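BH0493 protein (Bacillus halodurans C-125, PDB 2QEE) binds zinc and is probably a metal-dependent enzyme of the amidohydrolase superfamily. Local coordinates at residues C[30-35]-C[144-149]; C[155-160]-C[211-216]; C[171-176]-C[220-225]; C[45-50]-C[358-363]. One frame throughout, in Å; residues are numbered along the deposited sequence. Where two conformers were deposited one is given.

Contact 1: residues C[30-35]-C[144-149]; sequences HLFSPN and MTNDPF. With ZN (zinc ion), chain T.
His-30 and Thr-145 mark the nearest approach of two irregular backbones, with their CA atoms 5.3 Å apart where each chain has just left a neighbouring parallel strand. Thr-145 OG1 lies over one face of the His-30 imidazole, displaced toward the rim and 3.7 Å from CE1. The same hydroxyl is hydrogen-bonded to Thr-29 O. The ring points its NE2 at the zinc ion 2.3 Å away, and His-28, Asp-357 and a water complete the metal's ligands. His-28 and His-30, with Thr-29 between them, match the His-X-His signature of the amidohydrolase superfamily.

Farther along, a water joins the two backbones by donating to Leu-31 O and accepting from Thr-145 N. This water also sits 3.2 Å above one face of the Phe-32 ring, toward its rim. Met-144 reaches across to the other backbone: its CG lies 3.3 Å from Leu-31 O, and its SD takes a weak hydrogen bond from Ser-33 N (3.7 Å, 155° at the hydrogen). The sulfur approaches the Phe-32 ring obliquely, 5.3 Å from the centroid and 63° off the normal, a Met-aromatic contact. Asn-146 brings ND2 to the edge of that ring, 3.9 Å from CE1, its amide steeply inclined to the aromatic plane while OD1 is held by Ala-170 N.

The contact thus joins the loops that follow strands 24-26 and 139-143; Met-144 and Ser-33 lean on Phe-167 of strand 167-168, and helix 151-158 touches Phe-32 through Glu-153 and Asn-146 through Trp-157.

Contact 2: residues C[155-160]-C[211-216]; sequences ISWLEG and TDWIER
Trp-157 and Trp-213 form the tight, buried part of this contact. Their rings make an offset edge-to-face pair: the six-membered ring of Trp-213 directs its edge toward the face of the five-membered ring of Trp-157, with planes at 90° and centroids 5.9 Å apart. CZ3 of Trp-213 reaches CB of Trp-157 at 3.8 Å, and this CB lies in the plane of the Trp-213 ring. At the far end of the Trp-157 indole, CZ3 comes to 3.9 Å from Arg-216 O.

The outer side is nearer solvent and rests on fewer contacts, those of the exposed Leu-158 and the partly exposed Arg-216. A bend about chi3 (-69°) turns NE of the arginine back, and NH1 lies 3.2 Å above the centre of the Trp-213 ring. Leu-158 CD2 covers one face of the guanidinium, 3.8 Å above its plane, while Asp-212 O lies above the opposite face, displaced toward the rim.

Helix 151-158, closed by a Schellman motif in which Gly-160 takes the positive phi, is in this way packed by side chains against helix 200-217; Phe-36 meets Trp-157 edge-to-face, Pro-148 touches Trp-213, and Ile-214 packs on helix 237-253.

Contact 3: residues C[171-176]-C[220-225]; sequences LRLDPL and VYMAVS
Asp-174 OD2 accepts from both the backbone and the hydroxyl of Ser-225: N lies 3.3 Å from OD2, with 151° at the hydrogen, and comes from the syn side but tilted 34° out of the carboxylate plane, whereas OG lies 2.5 Å from OD2. That short bond belongs to one of two serine conformers and is less certain. The second oxygen, OD1, receives a weak bond from the same N. These bonds close off a parallel strand pair, 171-172 beside 222-225, joined by a beta-alpha-beta crossover whose connection contains helices 174-178, 180-189 and 200-217, as expected for the barrel of amidohydrolases.

Before Asp-174 the backbones pair regularly and run only 16° apart. Leu-171 N donates to Tyr-221 O, Ala-223 N to Leu-171 O, and Leu-173 N to Ala-223 O at 2.8 Å, the last nearly along the C=O axis. Leu-173 stands at the N-cap of helix 174-178.

The carboxylate also faces the Arg-172 guanidinium, but OD2 is well out of its plane and the attraction is one of charges alone; in the conformer given, the stronger partner of this arginine is Asp-147, which forms a salt bridge with NH1. On the other face of the strand pair, Leu-171 and Met-222 run alongside each other in a common direction, with Leu-171 CD2 4.0 Å from Met-222 CG. Beyond the strand end, Leu-173 CD1 meets Met-222 CB at 4.0 Å.

Contact 4: residues C[45-50]-C[358-363]; sequences DELLTY and ARVLEQ
Glu-46 opens the contact by resting its CB on Val-360 CG1 at 3.7 Å, while the valine's other methyl, CG2, lies 3.6 Å from Glu-46 O. Leu-47 follows, its two branches divided between partners. CD1 meets Glu-362 CB at 3.8 Å, the side chains crossing at about a right angle; CD2 packs closely on Gln-363 CG at 3.4 Å and also touches Val-360 CG1. Leu-47 O is linked to Gln-363 NE2 by a water that donates to the carbonyl and accepts from the amide. The helix then ends, and Thr-49 OG1 donates to Asp-45 O.

Tyr-50 meets Gln-363 through its ring face. Its CG, anti to the backbone N (chi1 -172°), lies 3.1 Å from Gln-363 NE2, which stands 2.9 Å above the ring centre. Ring and amide planes are 64° apart. The amide is held by its other end: OE1 accepts from Arg-359 N at 2.9 Å, nearly in line with the carbonyl, and from Val-360 N at 3.0 Å, which lies 69° out of the carbonyl plane. Val-360 to Gln-363 form a type I turn. Arg-359 CD meets the edge of the tyrosine ring, and the phenol OH is hydrogen-bonded to Lys-367 NZ.

The contact thereby sets the end of helix 44-48 against the turn leading from the zinc ligand Asp-357 into helix 363-388, with helix 73-86 behind Leu-48 and helix 126-136 beside Leu-361 and Glu-362.

How the contacts relate
From the N terminus, the chain first passes 30-35 and then 45-50, leaving two loops open. Contact 1 closes the shorter at 144-149, joining the loops that follow the first two strands of the parallel sheet beside the zinc. The next stretch opens contact 2 at 155-160 and contact 3 at 171-176; these close in the same order at 211-216 and 220-225, so they cross, and Trp-213 and Ile-214 bring their cores together. Both follow contact 1 in series and are nested within the long loop of contact 4, which closes at 358-363. Contacts 1 and 4 cross and meet through His-30 and Leu-31, while Arg-172 joins contact 3 to contact 1.

Contact 1: residues C[30-35]-C[144-149]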
# COMPACT_ATOMS: atom_id res chain seq x y z
N HIS C 30 27.72 2.62 -1.79
CA HIS C 30 28.66 3.23 -0.82
C HIS C 30 29.97 2.47 -0.89
O HIS C 30 30.61 2.26 0.11
CB HIS C 30 28.04 3.14 0.55
CG HIS C 30 26.94 4.12 0.72
ND1 HIS C 30 27.16 5.44 1.07
CD2 HIS C 30 25.62 4.02 0.47
CE1 HIS C 30 26.02 6.09 1.07
NE2 HIS C 30 25.07 5.25 0.69
N LEU C 31 30.31 1.97 -2.08
CA LEU C 31 31.57 1.26 -2.25
C LEU C 31 32.63 2.25 -2.83
O LEU C 31 32.29 3.30 -3.34
CB LEU C 31 31.41 0.09 -3.24
CG LEU C 31 30.36 -0.92 -2.76
CD1 LEU C 31 30.23 -2.00 -3.86
CD2 LEU C 31 30.81 -1.54 -1.47
N PHE C 32 33.92 1.87 -2.74
CA PHE C 32 34.96 2.73 -3.36
C PHE C 32 35.95 1.90 -4.21
O PHE C 32 36.13 0.73 -3.94
CB PHE C 32 35.77 3.45 -2.25
CG PHE C 32 34.93 4.38 -1.41
CD1 PHE C 32 34.72 5.69 -1.79
CD2 PHE C 32 34.34 3.90 -0.23
CE1 PHE C 32 33.92 6.57 -1.00
CE2 PHE C 32 33.51 4.77 0.58
CZ PHE C 32 33.31 6.09 0.18
N SER C 33 36.56 2.53 -5.21
CA SER C 33 37.64 1.89 -5.98
C SER C 33 38.65 1.42 -4.94
O SER C 33 38.92 2.14 -3.99
CB SER C 33 38.31 2.93 -6.88
OG SER C 33 39.16 2.34 -7.84
N PRO C 34 39.18 0.21 -5.10
CA PRO C 34 40.02 -0.42 -4.12
C PRO C 34 41.31 0.38 -3.88
O PRO C 34 41.83 0.29 -2.79
CB PRO C 34 40.30 -1.82 -4.71
CG PRO C 34 39.98 -1.71 -6.16
CD PRO C 34 38.92 -0.66 -6.27
N ASN C 35 41.75 1.16 -4.86
CA ASN C 35 42.92 2.06 -4.66
C ASN C 35 42.67 3.16 -3.63
O ASN C 35 43.62 3.76 -3.10
CB ASN C 35 43.47 2.63 -5.99
CG ASN C 35 42.54 3.60 -6.66
OD1 ASN C 35 41.33 3.40 -6.63
ND2 ASN C 35 43.09 4.65 -7.29
N MET C 144 29.89 5.38 -7.02
CA MET C 144 30.24 5.58 -5.62
C MET C 144 29.39 6.68 -5.00
O MET C 144 28.65 7.41 -5.71
CB MET C 144 31.75 6.00 -5.57
CG MET C 144 32.69 4.92 -6.16
SD MET C 144 34.46 5.48 -5.92
CE MET C 144 34.50 6.74 -7.15
N THR C 145 29.56 6.87 -3.68
CA THR C 145 29.07 8.06 -2.98
C THR C 145 30.33 8.81 -2.41
O THR C 145 30.99 8.27 -1.53
CB THR C 145 28.16 7.65 -1.82
OG1 THR C 145 26.95 7.10 -2.39
CG2 THR C 145 27.80 8.85 -0.99
N ASN C 146 30.63 9.95 -3.01
CA ASN C 146 31.89 10.66 -2.73
C ASN C 146 31.62 11.96 -1.99
O ASN C 146 31.02 12.91 -2.52
CB ASN C 146 32.62 10.88 -4.06
CG ASN C 146 32.87 9.56 -4.78
OD1 ASN C 146 32.25 9.29 -5.79
ND2 ASN C 146 33.73 8.71 -4.21
N ASP C 147 32.11 11.97 -0.75
CA ASP C 147 31.79 13.03 0.19
C ASP C 147 33.04 13.87 0.50
O ASP C 147 33.91 13.41 1.25
CB ASP C 147 31.27 12.44 1.49
CG ASP C 147 30.77 13.51 2.45
OD1 ASP C 147 30.99 14.71 2.19
OD2 ASP C 147 30.11 13.15 3.43
N PRO C 148 33.12 15.05 -0.09
CA PRO C 148 34.33 15.88 0.06
C PRO C 148 34.46 16.41 1.48
O PRO C 148 35.50 16.99 1.83
CB PRO C 148 34.11 17.00 -0.91
CG PRO C 148 32.69 17.06 -1.16
CD PRO C 148 32.14 15.69 -0.96
N PHE C 149 33.41 16.24 2.29
CA PHE C 149 33.46 16.68 3.67
C PHE C 149 34.05 15.60 4.55
O PHE C 149 34.43 15.84 5.70
CB PHE C 149 32.08 17.11 4.15
CG PHE C 149 31.56 18.27 3.40
CD1 PHE C 149 31.84 19.55 3.80
CD2 PHE C 149 30.79 18.08 2.26
CE1 PHE C 149 31.37 20.63 3.08
CE2 PHE C 149 30.31 19.16 1.53
CZ PHE C 149 30.62 20.44 1.95
ZN ZN T . 22.94 5.12 -0.09
O HOH W 1 31.00 5.27 -1.89
O HOH W 2 21.68 5.95 0.90

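Contact 2: residues C[155-160]-C[211-216]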
# COMPACT_ATOMS: atom_id res chain seq x y z
N ILE C 155 41.22 13.08 1.17
CA ILE C 155 42.69 12.89 1.01
C ILE C 155 43.10 12.27 -0.33
O ILE C 155 43.94 12.84 -1.08
CB ILE C 155 43.27 12.06 2.18
CG1 ILE C 155 43.18 12.88 3.49
CG2 ILE C 155 44.73 11.74 1.93
CD1 ILE C 155 43.81 12.23 4.75
N SER C 156 42.50 11.12 -0.64
CA SER C 156 42.78 10.42 -1.89
C SER C 156 42.55 11.35 -3.09
O SER C 156 43.35 11.39 -4.03
CB SER C 156 41.95 9.14 -1.99
OG SER C 156 42.21 8.27 -0.91
N TRP C 157 41.44 12.10 -3.05
CA TRP C 157 41.12 13.02 -4.12
C TRP C 157 42.20 14.07 -4.24
O TRP C 157 42.68 14.36 -5.32
CB TRP C 157 39.78 13.70 -3.87
CG TRP C 157 38.63 12.69 -4.09
CD1 TRP C 157 37.81 12.15 -3.14
CD2 TRP C 157 38.22 12.12 -5.35
NE1 TRP C 157 36.89 11.27 -3.73
CE2 TRP C 157 37.12 11.25 -5.08
CE3 TRP C 157 38.65 12.27 -6.67
CZ2 TRP C 157 36.49 10.50 -6.11
CZ3 TRP C 157 38.02 11.54 -7.69
CH2 TRP C 157 36.93 10.67 -7.39
N LEU C 158 42.52 14.66 -3.10
CA LEU C 158 43.54 15.72 -3.06
C LEU C 158 44.92 15.18 -3.42
O LEU C 158 45.73 15.94 -3.96
CB LEU C 158 43.51 16.47 -1.73
CG LEU C 158 42.27 17.39 -1.52
CD1 LEU C 158 42.27 18.06 -0.16
CD2 LEU C 158 41.99 18.44 -2.64
N GLU C 159 45.18 13.91 -3.14
CA GLU C 159 46.43 13.25 -3.56
C GLU C 159 46.45 12.90 -5.03
O GLU C 159 47.46 12.36 -5.51
CB GLU C 159 46.71 11.98 -2.75
CG GLU C 159 47.08 12.22 -1.32
CD GLU C 159 47.29 10.94 -0.56
OE1 GLU C 159 47.90 11.00 0.54
OE2 GLU C 159 46.84 9.86 -1.03
N GLY C 160 45.37 13.19 -5.76
CA GLY C 160 45.38 12.97 -7.20
C GLY C 160 44.92 11.58 -7.62
O GLY C 160 44.91 11.28 -8.82
N THR C 211 31.91 23.69 -8.35
CA THR C 211 32.60 23.58 -9.62
C THR C 211 33.97 22.91 -9.43
O THR C 211 34.42 22.11 -10.29
CB THR C 211 32.76 24.98 -10.28
OG1 THR C 211 31.46 25.51 -10.56
CG2 THR C 211 33.54 24.85 -11.60
N ASP C 212 34.64 23.22 -8.32
CA ASP C 212 35.97 22.65 -8.06
C ASP C 212 35.87 21.17 -7.84
O ASP C 212 36.73 20.39 -8.27
CB ASP C 212 36.63 23.27 -6.80
CG ASP C 212 37.20 24.69 -7.03
OD1 ASP C 212 37.25 25.16 -8.18
OD2 ASP C 212 37.58 25.33 -6.03
N TRP C 213 34.79 20.73 -7.17
CA TRP C 213 34.67 19.29 -6.92
C TRP C 213 34.16 18.53 -8.15
O TRP C 213 34.56 17.41 -8.38
CB TRP C 213 33.80 19.04 -5.69
CG TRP C 213 34.66 19.20 -4.49
CD1 TRP C 213 34.69 20.26 -3.63
CD2 TRP C 213 35.69 18.30 -4.08
NE1 TRP C 213 35.68 20.05 -2.68
CE2 TRP C 213 36.30 18.85 -2.94
CE3 TRP C 213 36.16 17.08 -4.57
CZ2 TRP C 213 37.34 18.20 -2.27
CZ3 TRP C 213 37.19 16.43 -3.91
CH2 TRP C 213 37.77 16.99 -2.76
N ILE C 214 33.35 19.19 -8.95
CA ILE C 214 32.92 18.65 -10.24
C ILE C 214 34.14 18.41 -11.11
O ILE C 214 34.29 17.34 -11.66
CB ILE C 214 31.91 19.56 -10.94
CG1 ILE C 214 30.52 19.47 -10.24
CG2 ILE C 214 31.77 19.15 -12.46
CD1 ILE C 214 29.57 20.54 -10.63
N GLU C 215 35.02 19.40 -11.20
CA GLU C 215 36.22 19.30 -12.01
C GLU C 215 37.10 18.14 -11.53
O GLU C 215 37.58 17.33 -12.30
CB GLU C 215 36.99 20.62 -11.92
CG GLU C 215 38.40 20.60 -12.45
CD GLU C 215 39.03 21.97 -12.45
OE1 GLU C 215 38.56 22.86 -11.69
OE2 GLU C 215 40.00 22.17 -13.23
N ARG C 216 37.28 18.08 -10.22
CA ARG C 216 38.08 17.05 -9.62
C ARG C 216 37.54 15.60 -9.79
O ARG C 216 38.30 14.65 -10.09
CB ARG C 216 38.25 17.37 -8.14
CG ARG C 216 39.34 16.59 -7.46
CD ARG C 216 39.68 17.24 -6.09
NE ARG C 216 40.35 18.56 -6.15
CZ ARG C 216 39.86 19.69 -5.66
NH1 ARG C 216 38.68 19.72 -5.05
NH2 ARG C 216 40.54 20.82 -5.77

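Contact 3: residues C[171-176]-C[220-225]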
# COMPACT_ATOMS: atom_id res chain seq x y z
N LEU C 171 28.87 13.14 -6.43
CA LEU C 171 29.23 14.19 -5.46
C LEU C 171 28.11 14.25 -4.41
O LEU C 171 27.03 14.73 -4.75
CB LEU C 171 29.38 15.55 -6.18
CG LEU C 171 29.74 16.80 -5.36
CD1 LEU C 171 30.96 16.51 -4.45
CD2 LEU C 171 29.98 17.97 -6.31
N ARG C 172 28.40 13.77 -3.20
CA ARG C 172 27.44 13.75 -2.08
C ARG C 172 27.49 15.10 -1.38
O ARG C 172 28.57 15.53 -0.95
CB ARG C 172 27.77 12.60 -1.12
CG ARG C 172 26.85 12.53 0.11
CD ARG C 172 27.40 11.66 1.21
NE ARG C 172 26.37 11.44 2.23
CZ ARG C 172 26.27 12.19 3.33
NH1 ARG C 172 27.14 13.16 3.52
NH2 ARG C 172 25.30 11.95 4.22
N LEU C 173 26.33 15.74 -1.24
CA LEU C 173 26.31 17.13 -0.72
C LEU C 173 25.53 17.37 0.59
O LEU C 173 25.33 18.53 0.94
CB LEU C 173 25.82 18.07 -1.81
CG LEU C 173 26.72 18.23 -3.06
CD1 LEU C 173 26.03 19.05 -4.10
CD2 LEU C 173 28.10 18.77 -2.64
N ASP C 174 25.19 16.31 1.33
CA ASP C 174 24.37 16.43 2.55
C ASP C 174 24.92 17.54 3.52
O ASP C 174 24.16 18.40 3.94
CB ASP C 174 24.24 15.08 3.27
CG ASP C 174 23.44 14.08 2.42
OD1 ASP C 174 23.58 14.12 1.21
OD2 ASP C 174 22.67 13.30 2.95
N PRO C 175 26.23 17.51 3.83
CA PRO C 175 26.75 18.46 4.84
C PRO C 175 26.57 19.89 4.39
O PRO C 175 26.26 20.78 5.22
CB PRO C 175 28.23 18.09 4.94
CG PRO C 175 28.25 16.57 4.58
CD PRO C 175 27.30 16.58 3.38
N LEU C 176 26.76 20.14 3.10
CA LEU C 176 26.52 21.45 2.53
C LEU C 176 25.06 21.90 2.51
O LEU C 176 24.74 23.00 2.91
CB LEU C 176 27.13 21.58 1.14
CG LEU C 176 26.85 22.88 0.39
CD1 LEU C 176 27.77 23.98 1.04
CD2 LEU C 176 27.20 22.77 -1.12
N VAL C 220 28.96 11.72 -12.01
CA VAL C 220 27.80 11.48 -12.86
C VAL C 220 26.53 12.18 -12.40
O VAL C 220 25.62 12.41 -13.18
CB VAL C 220 27.60 9.92 -13.07
CG1 VAL C 220 28.83 9.37 -13.82
CG2 VAL C 220 27.43 9.24 -11.79
N TYR C 221 26.46 12.49 -11.11
CA TYR C 221 25.38 13.31 -10.56
C TYR C 221 25.85 13.87 -9.22
O TYR C 221 26.87 13.39 -8.66
CB TYR C 221 24.03 12.52 -10.43
CG TYR C 221 24.08 11.24 -9.63
CD1 TYR C 221 24.06 11.28 -8.22
CD2 TYR C 221 24.07 9.96 -10.27
CE1 TYR C 221 24.13 10.09 -7.42
CE2 TYR C 221 24.11 8.76 -9.49
CZ TYR C 221 24.14 8.84 -8.07
OH TYR C 221 24.14 7.68 -7.32
N MET C 222 25.15 14.88 -8.74
CA MET C 222 25.27 15.40 -7.37
C MET C 222 24.07 14.89 -6.57
O MET C 222 22.95 14.86 -7.10
CB MET C 222 25.19 16.93 -7.41
CG MET C 222 26.46 17.54 -8.10
SD MET C 222 26.42 19.37 -8.12
CE MET C 222 25.36 19.72 -9.53
N ALA C 223 24.27 14.53 -5.31
CA ALA C 223 23.19 13.85 -4.58
C ALA C 223 23.01 14.45 -3.19
O ALA C 223 23.98 14.94 -2.57
CB ALA C 223 23.53 12.41 -4.43
N VAL C 224 21.80 14.25 -2.66
CA VAL C 224 21.51 14.61 -1.25
C VAL C 224 20.40 13.70 -0.75
O VAL C 224 19.61 13.22 -1.58
CB VAL C 224 21.13 16.09 -1.14
CG1 VAL C 224 19.77 16.41 -1.87
CG2 VAL C 224 21.06 16.52 0.35
N SER C 225 20.43 13.40 0.55
CA SER C 225 19.32 12.73 1.22
C SER C 225 18.57 13.76 2.04
O SER C 225 19.18 14.68 2.67
CB SER C 225 19.76 11.55 2.08
OG SER C 225 20.53 11.96 3.20

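Contact 4: residues C[45-50]-C[358-363]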
# COMPACT_ATOMS: atom_id res chain seq x y z
N ASP C 45 32.93 -10.49 8.28
CA ASP C 45 32.72 -9.67 9.46
C ASP C 45 32.07 -8.33 9.15
O ASP C 45 31.22 -7.87 9.92
CB ASP C 45 34.07 -9.44 10.17
CG ASP C 45 34.57 -10.69 10.89
OD1 ASP C 45 33.81 -11.66 11.09
OD2 ASP C 45 35.74 -10.70 11.30
N GLU C 46 32.42 -7.72 8.02
CA GLU C 46 31.80 -6.48 7.60
C GLU C 46 30.33 -6.75 7.16
O GLU C 46 29.46 -5.98 7.50
CB GLU C 46 32.58 -5.91 6.46
CG GLU C 46 34.02 -5.45 6.90
CD GLU C 46 34.03 -4.18 7.74
OE1 GLU C 46 32.96 -3.54 8.00
OE2 GLU C 46 35.15 -3.79 8.13
N LEU C 47 30.11 -7.83 6.41
CA LEU C 47 28.73 -8.25 6.05
C LEU C 47 27.85 -8.39 7.27
O LEU C 47 26.76 -7.88 7.33
CB LEU C 47 28.71 -9.58 5.29
CG LEU C 47 29.17 -9.51 3.83
CD1 LEU C 47 29.27 -10.93 3.22
CD2 LEU C 47 28.19 -8.63 3.00
N LEU C 48 28.35 -9.10 8.29
CA LEU C 48 27.58 -9.35 9.49
C LEU C 48 27.36 -8.12 10.36
O LEU C 48 26.37 -8.05 11.09
CB LEU C 48 28.30 -10.45 10.29
CG LEU C 48 28.03 -11.86 9.74
CD1 LEU C 48 28.99 -12.87 10.45
CD2 LEU C 48 26.55 -12.37 9.90
N THR C 49 28.26 -7.13 10.29
CA THR C 49 28.11 -5.94 11.15
C THR C 49 27.54 -4.72 10.39
O THR C 49 27.54 -3.60 10.90
CB THR C 49 29.46 -5.62 11.84
OG1 THR C 49 30.44 -5.43 10.82
CG2 THR C 49 29.87 -6.76 12.73
N TYR C 50 27.08 -4.96 9.16
CA TYR C 50 26.22 -4.06 8.37
C TYR C 50 25.16 -3.50 9.34
O TYR C 50 24.66 -4.27 10.18
CB TYR C 50 25.48 -4.93 7.33
CG TYR C 50 24.66 -4.22 6.25
CD1 TYR C 50 24.99 -2.95 5.79
CD2 TYR C 50 23.60 -4.90 5.62
CE1 TYR C 50 24.28 -2.34 4.71
CE2 TYR C 50 22.88 -4.30 4.53
CZ TYR C 50 23.23 -3.05 4.08
OH TYR C 50 22.51 -2.46 3.05
N ALA C 358 25.07 -0.81 -1.81
CA ALA C 358 26.00 -1.69 -1.06
C ALA C 358 26.97 -0.83 -0.23
O ALA C 358 27.58 0.09 -0.79
CB ALA C 358 26.81 -2.60 -2.01
N ARG C 359 27.08 -1.15 1.05
CA ARG C 359 28.15 -0.60 1.93
C ARG C 359 29.34 -1.52 2.08
O ARG C 359 30.45 -1.06 2.43
CB ARG C 359 27.58 -0.30 3.31
CG ARG C 359 26.63 0.88 3.28
CD ARG C 359 26.18 1.24 4.69
NE ARG C 359 25.54 2.55 4.64
CZ ARG C 359 26.17 3.69 4.91
NH1 ARG C 359 27.46 3.67 5.28
NH2 ARG C 359 25.52 4.85 4.81
N VAL C 360 29.13 -2.80 1.85
CA VAL C 360 30.17 -3.82 1.99
C VAL C 360 30.24 -4.49 0.63
O VAL C 360 29.20 -4.89 0.06
CB VAL C 360 29.82 -4.84 3.07
CG1 VAL C 360 30.88 -5.96 3.12
CG2 VAL C 360 29.67 -4.14 4.46
N LEU C 361 31.46 -4.60 0.10
CA LEU C 361 31.68 -5.08 -1.27
C LEU C 361 30.85 -6.31 -1.64
O LEU C 361 30.15 -6.28 -2.65
CB LEU C 361 33.15 -5.44 -1.49
CG LEU C 361 33.54 -5.97 -2.88
CD1 LEU C 361 33.20 -5.02 -4.01
CD2 LEU C 361 35.05 -6.26 -2.80
N GLU C 362 30.90 -7.36 -0.82
CA GLU C 362 30.23 -8.64 -1.17
C GLU C 362 28.71 -8.54 -1.31
O GLU C 362 28.11 -9.41 -1.97
CB GLU C 362 30.51 -9.75 -0.17
CG GLU C 362 31.97 -10.23 -0.17
CD GLU C 362 32.95 -9.28 0.52
OE1 GLU C 362 32.55 -8.28 1.16
OE2 GLU C 362 34.16 -9.58 0.45
N GLN C 363 28.12 -7.49 -0.77
CA GLN C 363 26.68 -7.28 -0.88
C GLN C 363 26.19 -7.12 -2.33
O GLN C 363 25.00 -7.34 -2.64
CB GLN C 363 26.25 -6.07 -0.10
CG GLN C 363 26.43 -6.22 1.42
CD GLN C 363 26.17 -4.93 2.19
OE1 GLN C 363 26.28 -3.84 1.66
NE2 GLN C 363 25.83 -5.07 3.46
O HOH W 3 25.44 -7.65 4.77